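PDB 2WNK: sporozoite-specific SAG protein from Toxoplasma gondii, which is a SAG2-related surface antigen of the sporozoite stage, built from two SRS domains and probably displayed on the parasite surface. Local coordinates for residues L145-A150 / T208-Q213; D153-C158 / L202-V207; N163-A168 / A192-L197; A170-Q175 / E182-S187; D177-E182 / K230-V235. All coordinates share one frame; numbering follows the deposited sequence.

Contact 1: residues L145-A150 / T208-Q213; sequences LQITAA and TDLPQQ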
# COMPACT_ATOMS: atom_id res chain seq x y z
N LEU A 145 -21.13 1.93 -4.30
CA LEU A 145 -21.24 1.39 -2.94
C LEU A 145 -22.57 1.85 -2.36
O LEU A 145 -23.17 2.81 -2.86
CB LEU A 145 -20.14 1.93 -2.02
CG LEU A 145 -18.71 1.63 -2.46
CD1 LEU A 145 -17.68 2.22 -1.46
CD2 LEU A 145 -18.54 0.14 -2.63
N GLN A 146 -23.01 1.21 -1.28
CA GLN A 146 -24.26 1.63 -0.62
C GLN A 146 -24.14 1.74 0.90
O GLN A 146 -23.50 0.89 1.52
CB GLN A 146 -25.38 0.60 -0.90
CG GLN A 146 -25.71 0.40 -2.35
CD GLN A 146 -24.73 -0.52 -3.04
OE1 GLN A 146 -24.27 -0.24 -4.16
NE2 GLN A 146 -24.39 -1.63 -2.38
N ILE A 147 -24.83 2.69 1.51
CA ILE A 147 -25.05 2.62 2.94
C ILE A 147 -26.56 2.42 3.07
O ILE A 147 -27.35 3.27 2.60
CB ILE A 147 -24.67 3.97 3.63
CG1 ILE A 147 -23.14 4.12 3.64
CG2 ILE A 147 -25.17 4.01 5.06
CD1 ILE A 147 -22.45 3.13 4.62
N THR A 148 -26.99 1.36 3.74
CA THR A 148 -28.40 1.02 3.82
C THR A 148 -28.84 0.98 5.26
O THR A 148 -30.02 0.71 5.52
CB THR A 148 -28.69 -0.34 3.14
OG1 THR A 148 -27.87 -1.35 3.73
CG2 THR A 148 -28.32 -0.25 1.67
N ALA A 149 -27.90 1.07 6.20
CA ALA A 149 -28.28 1.03 7.66
C ALA A 149 -27.70 2.23 8.42
O ALA A 149 -26.60 2.74 8.07
CB ALA A 149 -27.75 -0.24 8.29
N ALA A 150 -28.42 2.63 9.45
CA ALA A 150 -27.85 3.59 10.41
C ALA A 150 -26.63 2.98 11.08
O ALA A 150 -26.43 1.72 11.04
CB ALA A 150 -28.88 4.02 11.49
N THR A 208 -23.91 7.84 11.09
CA THR A 208 -24.72 7.51 12.24
C THR A 208 -26.21 7.42 11.92
O THR A 208 -26.69 6.39 11.62
CB THR A 208 -24.45 8.42 13.45
OG1 THR A 208 -24.88 9.75 13.19
CG2 THR A 208 -23.01 8.43 13.73
N ASP A 209 -26.88 8.55 11.82
CA ASP A 209 -28.27 8.51 11.48
C ASP A 209 -28.31 8.56 9.97
O ASP A 209 -27.52 9.25 9.38
CB ASP A 209 -29.02 9.72 12.00
CG ASP A 209 -29.12 9.76 13.51
OD1 ASP A 209 -29.26 8.77 14.15
OD2 ASP A 209 -29.09 10.84 14.03
N LEU A 210 -29.27 7.86 9.39
CA LEU A 210 -29.52 8.04 7.97
C LEU A 210 -30.16 9.39 7.71
O LEU A 210 -30.86 9.93 8.57
CB LEU A 210 -30.41 6.90 7.44
CG LEU A 210 -29.74 5.51 7.45
CD1 LEU A 210 -30.78 4.44 7.15
CD2 LEU A 210 -28.56 5.44 6.51
N PRO A 211 -29.93 9.95 6.50
CA PRO A 211 -30.50 11.27 6.14
C PRO A 211 -32.00 11.20 5.85
O PRO A 211 -32.49 10.10 5.59
CB PRO A 211 -29.69 11.64 4.87
CG PRO A 211 -29.45 10.28 4.22
CD PRO A 211 -29.16 9.35 5.42
N GLN A 212 -32.71 12.34 5.96
CA GLN A 212 -34.13 12.45 5.65
C GLN A 212 -34.50 12.01 4.23
O GLN A 212 -35.53 11.38 4.01
CB GLN A 212 -34.57 13.87 5.80
CG GLN A 212 -34.51 14.32 7.25
CD GLN A 212 -35.53 15.40 7.56
OE1 GLN A 212 -35.22 16.39 8.24
NE2 GLN A 212 -36.75 15.23 7.07
N GLN A 213 -33.69 12.45 3.27
CA GLN A 213 -33.86 12.05 1.86
C GLN A 213 -32.63 11.28 1.40
O GLN A 213 -31.52 11.46 1.97
CB GLN A 213 -34.09 13.27 0.94
CG GLN A 213 -35.36 14.09 1.26
CD GLN A 213 -35.68 15.17 0.18
OE1 GLN A 213 -34.83 15.57 -0.62
NE2 GLN A 213 -36.90 15.64 0.18
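Ala150 and Leu210 meet where two loops run past each other without pairing; the closest alpha carbons, Ala150 CA and Asp209 CA, are 5.1 Å apart and no hydrogen bond joins the two segments. Both loops lie at one end of the second SRS domain, a beta sandwich. Residues 148-150 leave strand 142-147 of one sheet for strand 152-158 of the other, while 208-213 lead back from strand 202-207 toward strand 215-222, so the contact joins two crossings between the same sheets. Just beyond the segment, Asn151 and Thr208 share a backbone hydrogen bond. Leu210 carries the apolar part. Its CG is anti to its own carbonyl carbon (chi1 -67°), and the isopropyl end rests against the Ala149-Ala150 peptide. Leu210 CG lies 3.7 Å from Ala150 N. Leu210 CD2 is 3.7 Å from Ala149 O. The same CD2 of Leu210 meets Ile147 CG2 at 4.0 Å, the two side chains crossing obliquely. Ile147 is buried and belongs to the sandwich interior, where it also packs on Val233, while Leu210 reaches Val235, both on strand 228-235. Thr148 and Ala149 point their beta carbons away from the other loop, leaving their backbone to face Leu210. The shortest approach is between the methyl of Ala150 and a carbonyl: Ala150 CB lies 3.2 Å from Thr208 O.

Contact 2: residues D153-C158 / L202-V207; sequences DTSFVC and LIKLSV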
# COMPACT_ATOMS: atom_id res chain seq x y z
N ASP A 153 -20.83 1.55 8.10
CA ASP A 153 -19.72 2.05 7.26
C ASP A 153 -19.53 1.26 6.00
O ASP A 153 -19.98 0.11 5.93
CB ASP A 153 -18.41 2.18 8.08
CG ASP A 153 -17.93 0.87 8.72
OD1 ASP A 153 -17.64 -0.10 7.99
OD2 ASP A 153 -17.80 0.79 9.92
N THR A 154 -18.90 1.90 5.01
CA THR A 154 -18.50 1.22 3.78
C THR A 154 -17.13 1.78 3.42
O THR A 154 -16.78 2.90 3.76
CB THR A 154 -19.53 1.42 2.60
OG1 THR A 154 -19.25 0.49 1.54
CG2 THR A 154 -19.52 2.84 2.06
N SER A 155 -16.33 0.95 2.77
CA SER A 155 -14.87 1.24 2.54
C SER A 155 -14.56 1.13 1.05
O SER A 155 -15.13 0.26 0.35
CB SER A 155 -13.99 0.41 3.46
OG SER A 155 -14.31 0.81 4.82
N PHE A 156 -13.49 1.79 0.60
CA PHE A 156 -12.80 1.44 -0.58
C PHE A 156 -11.37 1.87 -0.58
O PHE A 156 -10.93 2.53 0.37
CB PHE A 156 -13.51 2.26 -1.70
CG PHE A 156 -13.51 3.78 -1.47
CD1 PHE A 156 -12.50 4.54 -2.07
CD2 PHE A 156 -14.47 4.43 -0.69
CE1 PHE A 156 -12.45 5.92 -1.90
CE2 PHE A 156 -14.44 5.84 -0.47
CZ PHE A 156 -13.41 6.58 -1.08
N VAL A 157 -10.65 1.45 -1.62
CA VAL A 157 -9.22 1.77 -1.76
C VAL A 157 -8.96 2.56 -3.03
O VAL A 157 -9.36 2.13 -4.11
CB VAL A 157 -8.39 0.49 -1.78
CG1 VAL A 157 -6.86 0.80 -2.06
CG2 VAL A 157 -8.61 -0.30 -0.51
N CYS A 158 -8.25 3.68 -2.92
CA CYS A 158 -7.73 4.38 -4.10
C CYS A 158 -6.46 3.61 -4.49
O CYS A 158 -5.45 3.72 -3.79
CB CYS A 158 -7.45 5.87 -3.79
SG CYS A 158 -8.91 6.94 -3.56
N LEU A 202 -6.69 3.11 1.79
CA LEU A 202 -8.02 2.82 2.36
C LEU A 202 -8.78 4.02 2.87
O LEU A 202 -8.24 4.87 3.59
CB LEU A 202 -7.86 1.76 3.47
CG LEU A 202 -9.13 1.32 4.16
CD1 LEU A 202 -9.98 0.55 3.16
CD2 LEU A 202 -8.69 0.38 5.28
N ILE A 203 -10.05 4.10 2.48
CA ILE A 203 -10.97 5.10 2.99
C ILE A 203 -12.20 4.40 3.57
O ILE A 203 -12.78 3.52 2.96
CB ILE A 203 -11.43 6.01 1.85
CG1 ILE A 203 -10.22 6.81 1.29
CG2 ILE A 203 -12.53 6.97 2.28
CD1 ILE A 203 -9.72 7.88 2.29
N LYS A 204 -12.61 4.83 4.74
CA LYS A 204 -13.88 4.37 5.37
C LYS A 204 -14.83 5.56 5.49
O LYS A 204 -14.50 6.62 6.07
CB LYS A 204 -13.62 3.80 6.78
CG LYS A 204 -14.95 3.32 7.43
CD LYS A 204 -14.76 2.79 8.87
CE LYS A 204 -13.91 1.54 8.82
NZ LYS A 204 -13.66 1.17 10.27
N LEU A 205 -16.05 5.34 5.02
CA LEU A 205 -17.12 6.33 5.15
C LEU A 205 -18.08 5.78 6.20
O LEU A 205 -18.58 4.65 6.05
CB LEU A 205 -17.87 6.46 3.82
CG LEU A 205 -19.10 7.36 4.03
CD1 LEU A 205 -18.69 8.82 4.37
CD2 LEU A 205 -19.99 7.30 2.80
N SER A 206 -18.35 6.58 7.24
CA SER A 206 -19.22 6.20 8.39
C SER A 206 -20.43 7.09 8.49
O SER A 206 -20.32 8.35 8.40
CB SER A 206 -18.41 6.33 9.70
OG SER A 206 -17.31 5.35 9.64
N VAL A 207 -21.56 6.49 8.81
CA VAL A 207 -22.76 7.22 9.07
C VAL A 207 -23.31 6.87 10.44
O VAL A 207 -23.19 5.77 10.87
CB VAL A 207 -23.89 7.02 8.00
CG1 VAL A 207 -23.40 7.27 6.60
CG2 VAL A 207 -24.59 5.75 8.19
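Phe156 and Ile203 form one of two hydrogen-bonded pairs, Thr154 and Leu205 the other, between antiparallel strands whose axes approach to 4.7 Å at 163°. Each pair has two N-H...O bonds; Leu205 N to Thr154 O and Ile203 N to Phe156 O are the shorter, both 2.8 Å. Phe156 CG stands between its own N and carbonyl carbon (chi1 57°). The side chains of Phe156 and Ile203 lie side by side, pointing the same way. Ile203 CB sits over one ring face, 3.8 Å from the centroid and displaced toward the rim, in a CH-pi contact, while Ile203 CG2 reaches Phe156 CZ at 3.5 Å. The opposite face of the sheet is more polar. There Asp153 CB meets Lys204 CG at 3.7 Å, but Asp153 OD2 and Lys204 NZ, 4.2 Å apart, stop beyond salt-bridge distance. Ser155 OG lies 3.6 Å from Lys204 CB, and at the far end Val157 CG2 touches Leu202 CD1. These are the two central strands of their sheet, flanked by strands 135-136 and 193-194. Phe156 and Leu205 face the other sheet of the sandwich, packing on Leu143 and Ile165 and on Leu217 and Tyr219 respectively, and the Cys158-Cys221 disulfide ties strand 152-158 to strand 215-222.

Contact 3: residues N163-A168 / A192-L197; sequences NVIKPA and ASRSAL
Arg194 NH2 reaches toward the turn at Pro167 and Ala168 and draws several oxygens around it. It gives a hydrogen bond to a water 2.7 Å away, which itself bonds to Pro167 O; Pro167 O lies 3.0 Å from Arg194 NH2, and Ala168 O takes a weak bond from it at 3.5 Å. Both carbonyls approach the guanidinium at its edge, near its plane. On the neighbouring nitrogen, Arg194 NH1 bonds back to Ser195 O at 2.9 Å, close to straight (166° at the hydrogen), and reaches a second water that links it to Ala168 O. The guanidinium is thus held both by its own segment and by the turn. Arg194 CG is anti to the backbone N (chi1 -168°), and bends at chi2 and chi3 turn the chain so that NH1 comes back to Ser195 O. Strands 164-166 and 193-194 are outermost strands of the two different sheets of the SRS beta sandwich, and this contact bridges them along one side. Residues Asn163 and Val164 both face Glu222, a classic beta bulge at the start of strand 164-166, and a cis peptide precedes Pro167. On the apolar side of the contact, Ile165 CG2 lies 3.8 Å from Arg194 NH2, obliquely to the guanidinium, and 3.9 Å from Leu197 CD2. Leu197 CD2 also touches Asn163 O at 3.7 Å, while Ile203 packs against Ile165, Arg194 and Leu197.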
# COMPACT_ATOMS: atom_id res chain seq x y z
N ASN A 163 -3.80 7.33 -6.77
CA ASN A 163 -3.49 7.34 -5.33
C ASN A 163 -3.87 8.62 -4.57
O ASN A 163 -3.63 8.69 -3.38
CB ASN A 163 -2.01 7.06 -5.12
CG ASN A 163 -1.15 7.73 -6.14
OD1 ASN A 163 -1.32 8.91 -6.43
ND2 ASN A 163 -0.22 6.96 -6.73
N VAL A 164 -4.43 9.60 -5.26
CA VAL A 164 -4.87 10.87 -4.68
C VAL A 164 -6.40 10.85 -4.49
O VAL A 164 -7.12 10.56 -5.42
CB VAL A 164 -4.54 12.05 -5.64
CG1 VAL A 164 -5.03 13.40 -5.08
CG2 VAL A 164 -3.04 12.10 -5.91
N ILE A 165 -6.90 11.16 -3.29
CA ILE A 165 -8.37 11.30 -3.08
C ILE A 165 -8.75 12.76 -3.34
O ILE A 165 -8.14 13.68 -2.80
CB ILE A 165 -8.88 10.70 -1.79
CG1 ILE A 165 -10.39 10.57 -1.90
CG2 ILE A 165 -8.39 11.49 -0.61
CD1 ILE A 165 -10.98 9.46 -1.06
N LYS A 166 -9.83 12.97 -4.11
CA LYS A 166 -10.64 14.14 -4.08
C LYS A 166 -12.08 13.96 -3.66
O LYS A 166 -12.68 12.98 -4.07
CB LYS A 166 -10.69 14.62 -5.55
CG LYS A 166 -9.31 14.85 -6.25
CD LYS A 166 -8.45 15.80 -5.43
CE LYS A 166 -7.27 16.16 -6.33
NZ LYS A 166 -6.53 17.34 -5.84
N PRO A 167 -12.61 14.90 -2.87
CA PRO A 167 -11.86 16.01 -2.28
C PRO A 167 -10.76 15.60 -1.32
O PRO A 167 -10.88 14.60 -0.63
CB PRO A 167 -12.92 16.74 -1.45
CG PRO A 167 -14.22 16.46 -2.17
CD PRO A 167 -14.04 14.97 -2.50
N ALA A 168 -9.69 16.40 -1.25
CA ALA A 168 -8.57 16.06 -0.38
C ALA A 168 -8.96 16.26 1.07
O ALA A 168 -8.49 15.52 1.93
CB ALA A 168 -7.31 16.90 -0.73
N ALA A 192 -22.17 12.27 9.49
CA ALA A 192 -21.30 11.35 8.77
C ALA A 192 -19.84 11.83 8.80
O ALA A 192 -19.56 13.02 8.98
CB ALA A 192 -21.75 11.17 7.36
N SER A 193 -18.95 10.89 8.57
CA SER A 193 -17.49 11.20 8.52
C SER A 193 -16.75 10.29 7.60
O SER A 193 -17.12 9.15 7.37
CB SER A 193 -16.85 11.15 9.93
OG SER A 193 -17.03 9.89 10.55
N ARG A 194 -15.65 10.81 7.05
CA ARG A 194 -14.77 10.06 6.19
C ARG A 194 -13.42 9.96 6.88
O ARG A 194 -12.95 10.97 7.44
CB ARG A 194 -14.63 10.77 4.81
CG ARG A 194 -13.99 9.95 3.76
CD ARG A 194 -12.52 10.26 3.69
NE ARG A 194 -12.25 11.40 2.86
CZ ARG A 194 -11.03 11.92 2.73
NH1 ARG A 194 -10.00 11.44 3.41
NH2 ARG A 194 -10.84 12.95 1.93
N SER A 195 -12.79 8.78 6.86
CA SER A 195 -11.48 8.60 7.53
C SER A 195 -10.35 9.29 6.72
O SER A 195 -10.51 9.56 5.53
CB SER A 195 -11.18 7.10 7.66
OG SER A 195 -10.95 6.53 6.36
N ALA A 196 -9.20 9.52 7.36
CA ALA A 196 -8.04 10.03 6.65
C ALA A 196 -7.47 9.05 5.66
O ALA A 196 -7.50 7.85 5.88
CB ALA A 196 -6.95 10.44 7.69
N LEU A 197 -6.97 9.52 4.53
CA LEU A 197 -6.42 8.59 3.54
C LEU A 197 -5.28 7.70 4.09
O LEU A 197 -4.22 8.19 4.39
CB LEU A 197 -5.98 9.38 2.29
CG LEU A 197 -5.51 8.56 1.08
CD1 LEU A 197 -6.57 7.58 0.61
CD2 LEU A 197 -5.08 9.48 -0.09
O HOH W 1 -13.06 13.85 0.71
O HOH W 2 -7.59 13.16 2.27

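Contact 4: residues A170-Q175 / E182-S187; sequences AAKVLQ and EVDLVS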
# COMPACT_ATOMS: atom_id res chain seq x y z
N ALA A 170 -11.20 15.77 4.14
CA ALA A 170 -12.17 14.74 4.55
C ALA A 170 -13.55 15.25 4.94
O ALA A 170 -14.51 14.48 4.95
CB ALA A 170 -11.56 13.90 5.67
N ALA A 171 -13.64 16.55 5.22
CA ALA A 171 -14.93 17.23 5.48
C ALA A 171 -15.73 17.49 4.21
O ALA A 171 -16.93 17.81 4.26
CB ALA A 171 -14.69 18.55 6.19
N LYS A 172 -15.10 17.34 3.05
CA LYS A 172 -15.72 17.69 1.79
C LYS A 172 -16.01 16.43 0.96
O LYS A 172 -15.35 15.39 1.08
CB LYS A 172 -14.80 18.64 1.01
CG LYS A 172 -14.49 19.95 1.74
CD LYS A 172 -15.71 20.86 1.89
CE LYS A 172 -15.23 22.29 1.95
NZ LYS A 172 -16.29 23.32 2.13
N VAL A 173 -17.03 16.53 0.11
CA VAL A 173 -17.44 15.42 -0.72
C VAL A 173 -17.93 15.97 -2.06
O VAL A 173 -18.22 17.15 -2.14
CB VAL A 173 -18.57 14.61 -0.02
CG1 VAL A 173 -19.90 15.34 0.02
CG2 VAL A 173 -18.71 13.26 -0.71
N LEU A 174 -18.05 15.18 -3.11
CA LEU A 174 -18.56 15.69 -4.36
C LEU A 174 -19.98 15.14 -4.56
O LEU A 174 -20.32 14.08 -4.00
CB LEU A 174 -17.67 15.16 -5.49
CG LEU A 174 -16.30 15.80 -5.37
CD1 LEU A 174 -15.42 14.83 -6.13
CD2 LEU A 174 -16.25 17.27 -5.89
N GLN A 175 -20.82 15.88 -5.28
CA GLN A 175 -22.23 15.43 -5.55
C GLN A 175 -22.14 14.39 -6.66
O GLN A 175 -21.45 14.62 -7.66
CB GLN A 175 -23.17 16.60 -5.75
CG GLN A 175 -23.39 17.30 -4.43
CD GLN A 175 -24.24 18.51 -4.54
OE1 GLN A 175 -24.55 18.95 -5.64
NE2 GLN A 175 -24.59 19.09 -3.41
N GLU A 182 -18.26 20.32 -5.24
CA GLU A 182 -17.75 20.03 -3.90
C GLU A 182 -18.60 20.68 -2.83
O GLU A 182 -18.93 21.87 -2.87
CB GLU A 182 -16.29 20.46 -3.74
CG GLU A 182 -15.65 20.11 -2.40
CD GLU A 182 -14.16 20.41 -2.38
OE1 GLU A 182 -13.47 20.17 -3.40
OE2 GLU A 182 -13.69 20.86 -1.31
N VAL A 183 -18.98 19.88 -1.86
CA VAL A 183 -19.80 20.37 -0.78
C VAL A 183 -19.33 19.74 0.54
O VAL A 183 -18.56 18.81 0.52
CB VAL A 183 -21.32 20.14 -1.01
CG1 VAL A 183 -21.82 20.73 -2.35
CG2 VAL A 183 -21.65 18.67 -0.92
N ASP A 184 -19.75 20.29 1.68
CA ASP A 184 -19.46 19.67 2.97
C ASP A 184 -20.21 18.36 3.12
O ASP A 184 -21.43 18.31 2.95
CB ASP A 184 -19.88 20.61 4.11
CG ASP A 184 -19.02 21.86 4.17
OD1 ASP A 184 -17.81 21.72 4.41
OD2 ASP A 184 -19.56 22.97 4.06
N LEU A 185 -19.48 17.29 3.46
CA LEU A 185 -20.07 15.99 3.73
C LEU A 185 -21.34 16.09 4.58
O LEU A 185 -22.40 15.56 4.21
CB LEU A 185 -19.04 15.04 4.34
CG LEU A 185 -19.57 13.66 4.78
CD1 LEU A 185 -20.23 12.88 3.60
CD2 LEU A 185 -18.50 12.82 5.47
N VAL A 186 -21.26 16.80 5.71
CA VAL A 186 -22.33 16.78 6.66
C VAL A 186 -23.49 17.65 6.24
O VAL A 186 -24.56 17.57 6.85
CB VAL A 186 -21.91 17.17 8.10
CG1 VAL A 186 -20.94 16.12 8.70
CG2 VAL A 186 -21.35 18.57 8.17
N SER A 187 -23.30 18.48 5.21
CA SER A 187 -24.47 19.08 4.59
C SER A 187 -25.36 18.07 3.88
O SER A 187 -26.55 18.34 3.68
CB SER A 187 -24.11 20.21 3.61
OG SER A 187 -23.64 19.63 2.40
O HOH W 3 -18.47 17.73 6.64
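Lys172 NZ and Asp184 OD1 form a salt bridge 3.2 Å long, the ammonium approaching from above the carboxylate plane, 53° out of it. The two side chains lie side by side and point the same way, although they start from beta carbons that diverge. A second carboxylate is near: Glu182 OE2 lies 5.0 Å from Lys172 NZ, and instead meets the chain of the lysine, at 3.3 Å from Lys172 CG, the side chains crossing at about a right angle. The two carboxylates probably stabilise the positive charge of the lysine. Between these groups the backbone pairs. Val173 N to Val183 O and Val183 N to Val173 O are both 2.8 Å, and Leu185 N to Ala171 O, 2.7 Å, carries the bonding past the last strand residue. Ala171 O also accepts from a water that in turn accepts from Val186 N. This is a beta hairpin of strands 172-174 and 182-184, lying against strand 215-222 of the second SRS domain, with Leu174 backbone-bonded to Cys218. Strand 182-184 runs into a short, weakly bonded helix, 185-188, at whose start Asp184 O accepts from both Ser187 N and Ser187 OG. Inward, Val173 CG1 packs on Val183 CG2 at 3.9 Å and on Leu185 CA; Val173 and Leu185 both rest on Leu217. At the other end, the amide of Gln175 lies across Val183, with Gln175 NE2 3.4 Å from Val183 CG1.

Contact 5: residues D177-E182 / K230-V235; sequences DSCETE and KVLVTV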
# COMPACT_ATOMS: atom_id res chain seq x y z
N ASP A 177 -24.31 12.67 -9.99
CA ASP A 177 -23.44 11.60 -10.49
C ASP A 177 -22.19 12.18 -11.16
O ASP A 177 -21.27 11.40 -11.47
CB ASP A 177 -24.21 10.82 -11.54
CG ASP A 177 -25.32 9.95 -10.97
OD1 ASP A 177 -25.38 9.78 -9.74
OD2 ASP A 177 -26.17 9.49 -11.75
N SER A 178 -22.15 13.49 -11.45
CA SER A 178 -21.02 14.07 -12.23
C SER A 178 -19.74 14.11 -11.42
O SER A 178 -18.65 14.11 -11.97
CB SER A 178 -21.32 15.47 -12.77
OG SER A 178 -21.51 16.36 -11.70
N CYS A 179 -19.90 14.07 -10.11
CA CYS A 179 -18.77 14.18 -9.16
C CYS A 179 -17.88 15.38 -9.41
O CYS A 179 -16.65 15.22 -9.46
CB CYS A 179 -17.95 12.88 -9.17
SG CYS A 179 -18.92 11.41 -8.95
N GLU A 180 -18.52 16.54 -9.59
CA GLU A 180 -17.91 17.85 -9.91
C GLU A 180 -18.12 18.93 -8.84
O GLU A 180 -17.22 19.74 -8.61
CB GLU A 180 -18.43 18.38 -11.27
CG GLU A 180 -17.87 17.56 -12.40
CD GLU A 180 -18.46 17.87 -13.79
OE1 GLU A 180 -19.34 18.73 -13.91
OE2 GLU A 180 -18.01 17.19 -14.77
N THR A 181 -19.30 18.98 -8.23
CA THR A 181 -19.62 20.00 -7.22
C THR A 181 -19.18 19.56 -5.82
O THR A 181 -19.63 18.53 -5.33
CB THR A 181 -21.11 20.29 -7.22
OG1 THR A 181 -21.48 20.76 -8.53
CG2 THR A 181 -21.47 21.40 -6.20
N GLU A 182 -18.26 20.32 -5.24
CA GLU A 182 -17.75 20.03 -3.90
C GLU A 182 -18.60 20.68 -2.83
O GLU A 182 -18.93 21.87 -2.87
CB GLU A 182 -16.29 20.46 -3.74
CG GLU A 182 -15.65 20.11 -2.40
CD GLU A 182 -14.16 20.41 -2.38
OE1 GLU A 182 -13.47 20.17 -3.40
OE2 GLU A 182 -13.69 20.86 -1.31
N LYS A 230 -14.05 6.87 -10.07
CA LYS A 230 -15.10 7.50 -9.26
C LYS A 230 -15.67 6.46 -8.31
O LYS A 230 -15.98 5.35 -8.67
CB LYS A 230 -16.20 7.98 -10.22
CG LYS A 230 -15.79 9.22 -11.04
CD LYS A 230 -16.94 9.67 -11.96
CE LYS A 230 -16.45 10.70 -12.99
NZ LYS A 230 -17.35 10.81 -14.19
N VAL A 231 -15.94 6.87 -7.08
CA VAL A 231 -16.59 6.01 -6.10
C VAL A 231 -17.87 6.73 -5.70
O VAL A 231 -17.89 7.82 -5.10
CB VAL A 231 -15.70 5.79 -4.84
CG1 VAL A 231 -16.36 4.81 -3.90
CG2 VAL A 231 -14.32 5.24 -5.33
N LEU A 232 -18.98 6.09 -6.01
CA LEU A 232 -20.28 6.73 -5.81
C LEU A 232 -21.03 5.93 -4.75
O LEU A 232 -21.37 4.76 -4.98
CB LEU A 232 -21.02 6.73 -7.16
CG LEU A 232 -22.28 7.54 -7.34
CD1 LEU A 232 -22.10 9.03 -6.95
CD2 LEU A 232 -22.72 7.43 -8.81
N VAL A 233 -21.33 6.58 -3.64
CA VAL A 233 -22.02 5.92 -2.54
C VAL A 233 -23.45 6.43 -2.45
O VAL A 233 -23.69 7.61 -2.19
CB VAL A 233 -21.35 6.19 -1.23
CG1 VAL A 233 -21.94 5.31 -0.12
CG2 VAL A 233 -19.85 6.06 -1.33
N THR A 234 -24.41 5.51 -2.57
CA THR A 234 -25.81 5.87 -2.36
C THR A 234 -26.17 5.63 -0.89
O THR A 234 -25.94 4.53 -0.36
CB THR A 234 -26.74 5.08 -3.29
OG1 THR A 234 -26.40 5.38 -4.65
CG2 THR A 234 -28.21 5.47 -3.02
N VAL A 235 -26.71 6.66 -0.23
CA VAL A 235 -27.04 6.56 1.18
C VAL A 235 -28.55 6.57 1.33
O VAL A 235 -29.24 7.51 0.90
CB VAL A 235 -26.48 7.73 2.01
CG1 VAL A 235 -26.83 7.58 3.49
CG2 VAL A 235 -24.95 7.82 1.88
O HOH W 4 -18.18 13.25 -14.50
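Asp177, Cys179 and Leu232 form the close side of a contact whose other side, between Lys230 and Ser178, is bridged by one water. The loop 177-182 lies over one face of strand 230-235 without pairing with it; Asp177 CA and Leu232 CA are 7.5 Å apart and no direct hydrogen bond crosses. On the close side Asp177 OD1 lies 3.7 Å from Leu232 CD2, the two side chains crossing at about a right angle; the acid finds its charge partner elsewhere, in a salt bridge to Lys216. Beside it, Cys179 SG faces two strand residues, standing 4.0 Å from Lys230 CD and 4.4 Å from Leu232 CD1. The sulfur is bonded to Cys218 on the adjacent strand 215-222, so the disulfide pins the loop to the sheet of the SRS sandwich beside Leu232, whose side chain also packs on Cys218. Cys179 has left-handed backbone angles (phi 52°, psi 47°), and its beta carbon points toward the strand. The loose side is reached by the extended chain of Lys230. Lys230 NZ stays 4.2 Å from Ser178 O and bridges the gap through a water, giving a hydrogen bond of 2.6 Å to it, while the water gives one of 2.7 Å to Ser178 O. The loop is therefore anchored covalently through Cys179, whereas the polar link of Lys230 to Ser178 is indirect, through one water.

All five contacts lie in the second SRS domain. Contact 2 is the one made by paired strands within a main sheet; Ile203 of contact 2 packs on Ile165, Arg194 and Leu197 of contact 3, which bridges outermost strands of both sheets. Contact 4 also pairs strands, but in the hairpin lying against strand 215-222, whose connecting loop 177-182 is the one held in contact 5; the two share Glu182. Contact 1, between loops at one end of the sandwich, is apolar although it lies on the surface, whereas contacts 2 to 5 are partly buried. Contact 4 has a salt bridge, contacts 3 and 5 water-linked cations, and disulfides tie contacts 2 and 5 to strand 215-222.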